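Local coordinates for mannitol dehydrogenase (Pseudomonas fluorescens, PDB 1LJ8), which probably interconverts D-mannitol and D-fructose as an NAD-dependent mannitol 2-dehydrogenase of the long-chain dehydrogenase type, at residues V222-T236 / V257-V271. Sequence-based numbering, arbitrary orientation.
Sequences VSFPNAMVDRITPMT and VCEPFVQWVLEDKFV. With NAD (nicotinamide-adenine-dinucleotide), chain B.
Arg231 reaches across to the chain between strands 256-258 and 263-266, where its guanidinium is clamped between Cys258 SG, 3.5 Å above the plane and over its centre, and Val262 CB on the opposite face, nearer the rim. NE donates to Glu259 O (3.0 Å), and NH2 adds weak bonds to the carbonyls of Glu259 and Pro260. The side chain leaves its backbone extended (chi1 -175°) and bends at chi3, which lays the guanidinium between Cys258 and Val262; NH2 also forms a salt bridge with Glu87, and NH1 donates to Ala40 O. Glu259 returns the grip: OE1 takes Ile232 N at 2.8 Å on its anti side, while Glu259 N bonds Ile232 O. Arg361 pairs with both Asp230 and Glu259, probably easing the repulsion between these carboxylates. Between the ends, strands 227-230 and 263-266 run antiparallel, with Met228-Val265 and Asp230-Gln263 as hydrogen-bonded pairs. Val229 CG1 lies 3.7 Å from Trp264 NE1, and Ala227 CB meets the indole edge in plane. At the other end, Glu267 OE1 collects three donors, Asn226 N, Asn226 ND2 and Lys269 NZ, each at 3.0 Å, the last in a salt bridge, while Asn226 OD1 accepts from Ala197 N. The Asn226 amide and Glu267 carboxylate planes stand 87° apart. Further along, Ser223 OG donates to Lys269 O (2.8 Å) from above the carbonyl plane. Thr233 N donates to O7N of NAD at 2.8 Å, and N7N of NAD donates back to Thr233 O. This paired backbone grip on the carboxamide places the loop after strand 227-230 in the nicotinamide pocket, beside helix 36-40 of the Rossmann domain.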
# COMPACT_ATOMS: atom_id res chain seq x y z
N VAL A 222 -24.19 -0.52 -0.53
CA VAL A 222 -22.79 -0.82 -0.87
C VAL A 222 -22.08 -1.55 0.30
O VAL A 222 -22.32 -1.21 1.47
CB VAL A 222 -22.04 0.52 -1.16
CG1 VAL A 222 -20.58 0.25 -1.54
CG2 VAL A 222 -22.73 1.27 -2.33
N SER A 223 -21.28 -2.56 0.01
CA SER A 223 -20.50 -3.27 1.04
C SER A 223 -19.01 -2.84 0.91
O SER A 223 -18.55 -2.42 -0.17
CB SER A 223 -20.62 -4.79 0.88
OG SER A 223 -20.32 -5.16 -0.44
N PHE A 224 -18.27 -2.97 2.01
CA PHE A 224 -16.90 -2.50 2.13
C PHE A 224 -16.12 -3.54 2.92
O PHE A 224 -15.80 -3.33 4.08
CB PHE A 224 -16.90 -1.17 2.91
CG PHE A 224 -17.76 -0.10 2.27
CD1 PHE A 224 -19.10 0.05 2.62
CD2 PHE A 224 -17.19 0.80 1.36
CE1 PHE A 224 -19.90 1.09 2.07
CE2 PHE A 224 -17.97 1.87 0.78
CZ PHE A 224 -19.34 2.00 1.16
N PRO A 225 -15.80 -4.67 2.28
CA PRO A 225 -15.07 -5.73 2.98
C PRO A 225 -13.69 -5.32 3.48
O PRO A 225 -12.96 -4.58 2.81
CB PRO A 225 -15.01 -6.87 1.94
CG PRO A 225 -14.99 -6.11 0.60
CD PRO A 225 -16.05 -5.00 0.87
N ASN A 226 -13.34 -5.74 4.70
CA ASN A 226 -11.99 -5.49 5.14
C ASN A 226 -11.17 -6.64 4.60
O ASN A 226 -11.71 -7.69 4.29
CB ASN A 226 -11.86 -5.52 6.67
CG ASN A 226 -12.62 -4.38 7.32
OD1 ASN A 226 -12.20 -3.21 7.25
ND2 ASN A 226 -13.74 -4.71 7.96
N ALA A 227 -9.86 -6.41 4.48
CA ALA A 227 -8.96 -7.47 4.01
C ALA A 227 -7.57 -7.31 4.55
O ALA A 227 -7.16 -6.23 4.94
CB ALA A 227 -8.86 -7.44 2.43
N MSE A 228 -6.86 -8.43 4.57
CA MSE A 228 -5.46 -8.40 4.86
C MSE A 228 -4.83 -8.76 3.50
O MSE A 228 -5.11 -9.84 2.97
CB MSE A 228 -5.06 -9.49 5.83
CG MSE A 228 -3.70 -9.13 6.29
SE MSE A 228 -2.52 -10.31 5.51
CE MSE A 228 -2.67 -11.04 7.15
N VAL A 229 -4.03 -7.86 2.93
CA VAL A 229 -3.42 -8.12 1.62
C VAL A 229 -1.92 -8.12 1.82
O VAL A 229 -1.37 -7.21 2.46
CB VAL A 229 -3.88 -7.04 0.60
CG1 VAL A 229 -5.45 -7.15 0.48
CG2 VAL A 229 -3.44 -5.63 1.04
N ASP A 230 -1.23 -9.13 1.28
CA ASP A 230 0.19 -9.19 1.57
C ASP A 230 1.01 -9.75 0.41
O ASP A 230 0.77 -10.87 -0.00
CB ASP A 230 0.35 -10.12 2.80
CG ASP A 230 1.73 -10.02 3.47
OD1 ASP A 230 2.53 -9.20 3.02
OD2 ASP A 230 2.01 -10.76 4.46
N ARG A 231 1.93 -8.95 -0.12
CA ARG A 231 2.88 -9.43 -1.14
C ARG A 231 3.85 -8.29 -1.41
O ARG A 231 3.45 -7.26 -1.96
CB ARG A 231 2.23 -9.88 -2.47
CG ARG A 231 3.33 -10.48 -3.39
CD ARG A 231 2.74 -11.07 -4.68
NE ARG A 231 3.51 -12.27 -5.00
CZ ARG A 231 3.21 -13.12 -5.97
NH1 ARG A 231 2.17 -12.91 -6.77
NH2 ARG A 231 3.92 -14.27 -6.07
N ILE A 232 5.09 -8.46 -0.97
CA ILE A 232 6.12 -7.41 -1.14
C ILE A 232 6.35 -7.20 -2.62
O ILE A 232 6.73 -8.11 -3.37
CB ILE A 232 7.40 -7.77 -0.38
CG1 ILE A 232 7.12 -7.71 1.14
CG2 ILE A 232 8.52 -6.78 -0.73
CD1 ILE A 232 8.22 -8.51 1.97
N THR A 233 6.14 -5.95 -3.04
CA THR A 233 6.19 -5.61 -4.46
C THR A 233 7.03 -4.35 -4.66
O THR A 233 6.56 -3.21 -4.50
CB THR A 233 4.72 -5.40 -5.00
OG1 THR A 233 3.93 -6.60 -4.75
CG2 THR A 233 4.74 -5.08 -6.54
N PRO A 234 8.30 -4.53 -4.97
CA PRO A 234 9.19 -3.38 -5.19
C PRO A 234 8.74 -2.53 -6.42
O PRO A 234 7.87 -2.97 -7.20
CB PRO A 234 10.54 -4.03 -5.51
CG PRO A 234 10.46 -5.41 -4.80
CD PRO A 234 9.02 -5.83 -5.02
N MSE A 235 9.38 -1.37 -6.58
CA MSE A 235 9.17 -0.53 -7.76
C MSE A 235 9.95 -1.19 -8.89
O MSE A 235 10.98 -1.84 -8.66
CB MSE A 235 9.73 0.89 -7.55
CG MSE A 235 9.18 1.56 -6.31
SE MSE A 235 9.89 3.39 -6.25
CE MSE A 235 11.77 2.95 -5.86
N THR A 236 9.43 -1.10 -10.11
CA THR A 236 10.13 -1.69 -11.23
C THR A 236 11.17 -0.67 -11.68
O THR A 236 10.90 0.23 -12.43
CB THR A 236 9.17 -2.02 -12.37
OG1 THR A 236 8.32 -3.11 -11.94
CG2 THR A 236 9.95 -2.45 -13.66
N VAL A 257 7.56 -6.82 -10.34
CA VAL A 257 8.43 -7.77 -9.64
C VAL A 257 7.86 -7.94 -8.23
O VAL A 257 7.30 -6.99 -7.66
CB VAL A 257 9.91 -7.25 -9.55
CG1 VAL A 257 10.56 -7.30 -10.95
CG2 VAL A 257 9.97 -5.86 -8.99
N CYS A 258 8.02 -9.14 -7.66
CA CYS A 258 7.43 -9.38 -6.33
C CYS A 258 8.03 -10.64 -5.75
O CYS A 258 8.66 -11.43 -6.47
CB CYS A 258 5.90 -9.59 -6.47
SG CYS A 258 5.39 -10.90 -7.66
N GLU A 259 7.88 -10.81 -4.43
CA GLU A 259 8.39 -12.01 -3.77
C GLU A 259 7.47 -13.19 -4.07
O GLU A 259 6.35 -13.02 -4.49
CB GLU A 259 8.42 -11.80 -2.25
CG GLU A 259 7.05 -11.51 -1.70
CD GLU A 259 6.96 -11.45 -0.18
OE1 GLU A 259 6.00 -10.81 0.29
OE2 GLU A 259 7.80 -12.04 0.56
N PRO A 260 7.96 -14.41 -3.82
CA PRO A 260 7.16 -15.62 -4.06
C PRO A 260 5.96 -15.69 -3.12
O PRO A 260 4.87 -16.10 -3.52
CB PRO A 260 8.14 -16.79 -3.75
CG PRO A 260 9.49 -16.17 -3.83
CD PRO A 260 9.36 -14.71 -3.49
N PHE A 261 6.15 -15.30 -1.87
CA PHE A 261 5.05 -15.33 -0.89
C PHE A 261 3.90 -14.39 -1.32
O PHE A 261 4.15 -13.29 -1.82
CB PHE A 261 5.51 -14.86 0.49
CG PHE A 261 4.41 -14.87 1.52
CD1 PHE A 261 4.01 -16.06 2.11
CD2 PHE A 261 3.75 -13.69 1.86
CE1 PHE A 261 2.94 -16.08 3.04
CE2 PHE A 261 2.67 -13.70 2.79
CZ PHE A 261 2.28 -14.88 3.37
N VAL A 262 2.66 -14.83 -1.09
CA VAL A 262 1.48 -14.02 -1.40
C VAL A 262 0.30 -14.53 -0.58
O VAL A 262 0.10 -15.75 -0.41
CB VAL A 262 1.16 -14.04 -2.94
CG1 VAL A 262 0.91 -15.45 -3.42
CG2 VAL A 262 -0.02 -13.09 -3.26
N GLN A 263 -0.48 -13.62 -0.03
CA GLN A 263 -1.63 -14.04 0.76
C GLN A 263 -2.73 -12.99 0.65
O GLN A 263 -2.47 -11.81 0.46
CB GLN A 263 -1.20 -14.23 2.25
CG GLN A 263 -2.33 -14.74 3.13
CD GLN A 263 -1.83 -15.18 4.52
OE1 GLN A 263 -0.83 -14.66 5.01
NE2 GLN A 263 -2.55 -16.10 5.17
N TRP A 264 -3.98 -13.44 0.76
CA TRP A 264 -5.12 -12.52 0.70
C TRP A 264 -6.19 -13.15 1.61
O TRP A 264 -6.62 -14.27 1.34
CB TRP A 264 -5.66 -12.48 -0.73
CG TRP A 264 -6.65 -11.37 -1.01
CD1 TRP A 264 -7.14 -10.45 -0.13
CD2 TRP A 264 -7.23 -11.07 -2.29
NE1 TRP A 264 -7.99 -9.57 -0.80
CE2 TRP A 264 -8.07 -9.94 -2.12
CE3 TRP A 264 -7.13 -11.65 -3.56
CZ2 TRP A 264 -8.79 -9.38 -3.18
CZ3 TRP A 264 -7.84 -11.09 -4.63
CH2 TRP A 264 -8.67 -9.96 -4.43
N VAL A 265 -6.56 -12.46 2.67
CA VAL A 265 -7.64 -12.95 3.51
C VAL A 265 -8.71 -11.83 3.41
O VAL A 265 -8.41 -10.67 3.67
CB VAL A 265 -7.22 -13.13 4.95
CG1 VAL A 265 -8.44 -13.77 5.71
CG2 VAL A 265 -5.97 -14.03 5.04
N LEU A 266 -9.91 -12.21 3.01
CA LEU A 266 -11.02 -11.27 2.76
C LEU A 266 -12.25 -11.59 3.58
O LEU A 266 -12.53 -12.75 3.88
CB LEU A 266 -11.50 -11.39 1.29
CG LEU A 266 -11.28 -10.45 0.12
CD1 LEU A 266 -11.80 -11.06 -1.19
CD2 LEU A 266 -11.92 -9.12 0.42
N GLU A 267 -13.02 -10.55 3.87
CA GLU A 267 -14.33 -10.75 4.48
C GLU A 267 -15.27 -10.93 3.27
O GLU A 267 -15.20 -10.17 2.30
CB GLU A 267 -14.73 -9.54 5.31
CG GLU A 267 -13.89 -9.46 6.58
CD GLU A 267 -14.13 -8.21 7.37
OE1 GLU A 267 -14.83 -7.25 6.87
OE2 GLU A 267 -13.60 -8.20 8.50
N ASP A 268 -16.13 -11.94 3.31
CA ASP A 268 -17.02 -12.20 2.17
C ASP A 268 -18.25 -11.32 2.19
O ASP A 268 -19.38 -11.80 2.46
CB ASP A 268 -17.41 -13.68 2.17
CG ASP A 268 -17.84 -14.18 0.80
OD1 ASP A 268 -17.99 -13.38 -0.16
OD2 ASP A 268 -18.05 -15.41 0.68
N LYS A 269 -18.05 -10.05 1.86
CA LYS A 269 -19.11 -9.04 1.89
C LYS A 269 -19.17 -8.35 0.54
O LYS A 269 -18.61 -7.26 0.37
CB LYS A 269 -18.79 -8.01 2.97
CG LYS A 269 -18.77 -8.54 4.39
CD LYS A 269 -18.33 -7.45 5.40
CE LYS A 269 -18.21 -8.04 6.79
NZ LYS A 269 -17.67 -6.98 7.73
N PHE A 270 -19.84 -8.98 -0.43
CA PHE A 270 -19.93 -8.46 -1.80
C PHE A 270 -21.40 -8.39 -2.15
O PHE A 270 -22.08 -9.42 -2.17
CB PHE A 270 -19.17 -9.38 -2.76
CG PHE A 270 -17.69 -9.35 -2.57
CD1 PHE A 270 -17.09 -9.99 -1.47
CD2 PHE A 270 -16.89 -8.58 -3.41
CE1 PHE A 270 -15.73 -9.84 -1.20
CE2 PHE A 270 -15.55 -8.42 -3.16
CZ PHE A 270 -14.94 -9.05 -2.04
N VAL A 271 -21.88 -7.19 -2.45
CA VAL A 271 -23.29 -7.01 -2.73
C VAL A 271 -23.71 -7.47 -4.12
O VAL A 271 -24.88 -7.83 -4.31
CB VAL A 271 -23.71 -5.52 -2.60
CG1 VAL A 271 -23.66 -5.07 -1.14
CG2 VAL A 271 -22.76 -4.63 -3.42
PA NAD B . 2.66 2.43 -6.88
O1A NAD B . 3.42 3.62 -6.60
O2A NAD B . 3.10 1.41 -7.88
O5B NAD B . 1.18 2.81 -7.33
C5B NAD B . 0.37 3.68 -6.48
C4B NAD B . -0.87 3.87 -7.38
O4B NAD B . -1.82 4.71 -6.60
C3B NAD B . -0.66 4.73 -8.67
O3B NAD B . -1.54 4.18 -9.67
C2B NAD B . -1.05 6.15 -8.22
O2B NAD B . -1.42 7.00 -9.30
C1B NAD B . -2.25 5.84 -7.35
N9A NAD B . -2.61 6.86 -6.42
C8A NAD B . -1.86 7.58 -5.51
N7A NAD B . -2.58 8.41 -4.80
C5A NAD B . -3.87 8.22 -5.27
C6A NAD B . -5.06 8.84 -4.86
N6A NAD B . -5.18 9.74 -3.89
N1A NAD B . -6.23 8.48 -5.51
C2A NAD B . -6.23 7.53 -6.53
N3A NAD B . -5.07 6.90 -6.95
C4A NAD B . -3.91 7.29 -6.27
O3 NAD B . 2.43 1.73 -5.48
PN NAD B . 2.15 0.19 -5.09
O1N NAD B . 3.43 -0.46 -4.77
O2N NAD B . 1.34 -0.39 -6.16
O5D NAD B . 1.37 0.32 -3.72
C5D NAD B . 0.08 0.91 -3.76
C4D NAD B . -0.55 0.56 -2.49
O4D NAD B . -0.89 -0.84 -2.36
C3D NAD B . 0.19 0.93 -1.16
O3D NAD B . 0.10 2.32 -0.86
C2D NAD B . -0.41 -0.01 -0.14
O2D NAD B . -1.58 0.54 0.46
C1D NAD B . -0.73 -1.28 -0.98
N1N NAD B . 0.28 -2.35 -0.87
C2N NAD B . 1.54 -2.33 -1.48
C3N NAD B . 2.40 -3.37 -1.21
C7N NAD B . 3.81 -3.34 -1.84
O7N NAD B . 4.63 -4.17 -1.42
N7N NAD B . 4.14 -2.43 -2.73
C4N NAD B . 2.02 -4.46 -0.29
C5N NAD B . 0.71 -4.44 0.28
C6N NAD B . -0.20 -3.38 -0.00
O HOH W 1 -17.06 -3.93 6.63
O HOH W 2 7.11 -3.90 -9.66